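Hdh assembly factor Kustc1130 (Kuenenia stuttgartiensis, PDB 6HIF) probably assists the assembly of hydrazine dehydrogenase (HDH), a multihaem enzyme of this anammox bacterium, by binding to it as a small beta-sheet protein. Local coordinates at residues T36-G41 / F98-L103. Sequence-based numbering, arbitrary orientation.
Sequences TAIAIG and FVSLDL
The carbonyl oxygen of Ile-38 is gripped twice from strand 96-102: Leu-103 N donates to Ile-38 O at 2.8 Å with an N-H...O angle of 159°, and the Asp-102 CA-H adds a weaker contact, Asp-102 CA to Ile-38 O being 3.3 Å. The same ladder runs back along the strands: Ile-38 N gives its hydrogen to Leu-101 O, Leu-101 N to Thr-36 O, and Thr-36 N to Val-99 O. All four backbone bonds are nearly straight, so these amides are paid for by the neighbouring strand. Beyond the ladder Asp-102 takes over. With CG anti to its backbone N (chi1 -167°), its side chain crosses that of Ile-38 at about a right angle, and OD1 accepts a weak, bent bond from Ile-40 N at 2.7 Å. OD2 takes the amide of Gly-104, so one short acidic side chain joins the stretches that follow both strands; an alanine here, lacking the carboxylate, would lose both links and would probably leave these segments less firmly held. Gly-41 suits its place because its backbone angles would press a CB against the preceding carbonyl. Thr-36, Ile-38, Ser-100 and Asp-102 share one face, where all but Ile-38 pack on the chain of another protein. Hydroxyls suit this face because partners await them: Thr-63 OG1 for Thr-36 OG1, that other chain's backbone for Ser-100 OG, both hydrogen-bonded. Apolar Ala-37 and Leu-101 suit the other face, meeting Val-77 of strand 71-79 between the sheets. This is a parallel pairing of strands in a mixed sheet, laid against an antiparallel sheet as in a beta-sandwich.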
loop_
_atom_site.group_PDB
_atom_site.type_symbol
_atom_site.label_atom_id
_atom_site.label_comp_id
_atom_site.label_asym_id
_atom_site.label_seq_id
_atom_site.Cartn_x
_atom_site.Cartn_y
_atom_site.Cartn_z
ATOM N N THR Y 36 -68.008 17.371 -36.280
ATOM C CA THR Y 36 -67.619 17.580 -37.665
ATOM C C THR Y 36 -68.853 17.952 -38.482
ATOM O O THR Y 36 -69.870 17.256 -38.443
ATOM C CB THR Y 36 -66.901 16.349 -38.234
ATOM O OG1 THR Y 36 -65.801 16.026 -37.383
ATOM C CG2 THR Y 36 -66.403 16.556 -39.648
ATOM N N ALA Y 37 -68.740 19.064 -39.216
ATOM C CA ALA Y 37 -69.810 19.556 -40.068
ATOM C C ALA Y 37 -69.514 19.181 -41.517
ATOM O O ALA Y 37 -68.520 19.624 -42.091
ATOM C CB ALA Y 37 -69.954 21.049 -39.899
ATOM N N ILE Y 38 -70.396 18.360 -42.093
ATOM C CA ILE Y 38 -70.205 17.838 -43.436
ATOM C C ILE Y 38 -71.351 18.326 -44.317
ATOM O O ILE Y 38 -72.474 18.492 -43.846
ATOM C CB ILE Y 38 -70.133 16.295 -43.430
ATOM C CG1 ILE Y 38 -69.487 15.725 -42.168
ATOM C CG2 ILE Y 38 -69.428 15.782 -44.670
ATOM C CD1 ILE Y 38 -69.682 14.235 -42.019
ATOM N N ALA Y 39 -71.046 18.543 -45.603
ATOM C CA ALA Y 39 -72.051 18.736 -46.637
ATOM C C ALA Y 39 -71.865 17.673 -47.721
ATOM O O ALA Y 39 -71.045 17.845 -48.623
ATOM C CB ALA Y 39 -71.950 20.136 -47.191
ATOM N N ILE Y 40 -72.643 16.584 -47.614
ATOM C CA ILE Y 40 -72.513 15.365 -48.407
ATOM C C ILE Y 40 -71.046 15.038 -48.687
ATOM O O ILE Y 40 -70.640 14.915 -49.842
ATOM C CB ILE Y 40 -73.377 15.369 -49.692
ATOM C CG1 ILE Y 40 -73.274 16.681 -50.477
ATOM C CG2 ILE Y 40 -74.820 14.993 -49.374
ATOM C CD1 ILE Y 40 -73.399 16.523 -51.976
ATOM N N GLY Y 41 -70.261 14.892 -47.613
ATOM C CA GLY Y 41 -68.905 14.381 -47.717
ATOM C C GLY Y 41 -67.845 15.447 -47.456
ATOM O O GLY Y 41 -66.841 15.169 -46.806
ATOM N N PHE Y 98 -66.858 11.404 -30.947
ATOM C CA PHE Y 98 -66.853 12.107 -32.218
ATOM C C PHE Y 98 -68.276 12.106 -32.764
ATOM O O PHE Y 98 -68.919 11.059 -32.832
ATOM C CB PHE Y 98 -65.888 11.443 -33.203
ATOM C CG PHE Y 98 -64.420 11.571 -32.877
ATOM C CD1 PHE Y 98 -63.888 10.999 -31.729
ATOM C CD2 PHE Y 98 -63.561 12.241 -33.737
ATOM C CE1 PHE Y 98 -62.537 11.112 -31.436
ATOM C CE2 PHE Y 98 -62.210 12.349 -33.446
ATOM C CZ PHE Y 98 -61.698 11.787 -32.295
ATOM N N VAL Y 99 -68.762 13.298 -33.122
ATOM C CA VAL Y 99 -70.085 13.452 -33.701
ATOM C C VAL Y 99 -69.925 14.001 -35.116
ATOM O O VAL Y 99 -69.188 14.965 -35.342
ATOM C CB VAL Y 99 -70.997 14.334 -32.823
ATOM C CG1 VAL Y 99 -72.264 14.759 -33.550
ATOM C CG2 VAL Y 99 -71.345 13.650 -31.512
ATOM N N SER Y 100 -70.609 13.350 -36.062
ATOM C CA SER Y 100 -70.548 13.731 -37.464
ATOM C C SER Y 100 -71.949 14.071 -37.957
ATOM O O SER Y 100 -72.814 13.199 -38.023
ATOM C CB SER Y 100 -69.935 12.633 -38.285
ATOM O OG SER Y 100 -69.229 13.176 -39.388
ATOM N N LEU Y 101 -72.157 15.348 -38.292
ATOM C CA LEU Y 101 -73.463 15.825 -38.721
ATOM C C LEU Y 101 -73.373 16.323 -40.161
ATOM O O LEU Y 101 -72.552 17.187 -40.471
ATOM C CB LEU Y 101 -73.934 16.937 -37.775
ATOM C CG LEU Y 101 -74.222 16.508 -36.336
ATOM C CD1 LEU Y 101 -74.281 17.718 -35.418
ATOM C CD2 LEU Y 101 -75.506 15.695 -36.238
ATOM N N ASP Y 102 -74.221 15.753 -41.028
ATOM C CA ASP Y 102 -74.296 16.164 -42.421
ATOM C C ASP Y 102 -75.492 17.092 -42.612
ATOM O O ASP Y 102 -76.598 16.780 -42.177
ATOM C CB ASP Y 102 -74.382 14.966 -43.366
ATOM C CG ASP Y 102 -74.139 15.347 -44.816
ATOM O OD1 ASP Y 102 -72.971 15.623 -45.156
ATOM O OD2 ASP Y 102 -75.121 15.380 -45.592
ATOM N N LEU Y 103 -75.255 18.225 -43.284
ATOM C CA LEU Y 103 -76.259 19.269 -43.419
ATOM C C LEU Y 103 -76.857 19.247 -44.823
ATOM O O LEU Y 103 -77.625 20.135 -45.183
ATOM C CB LEU Y 103 -75.623 20.628 -43.110
ATOM C CG LEU Y 103 -75.580 21.018 -41.634
ATOM C CD1 LEU Y 103 -74.463 20.282 -40.903
ATOM C CD2 LEU Y 103 -75.409 22.523 -41.482
#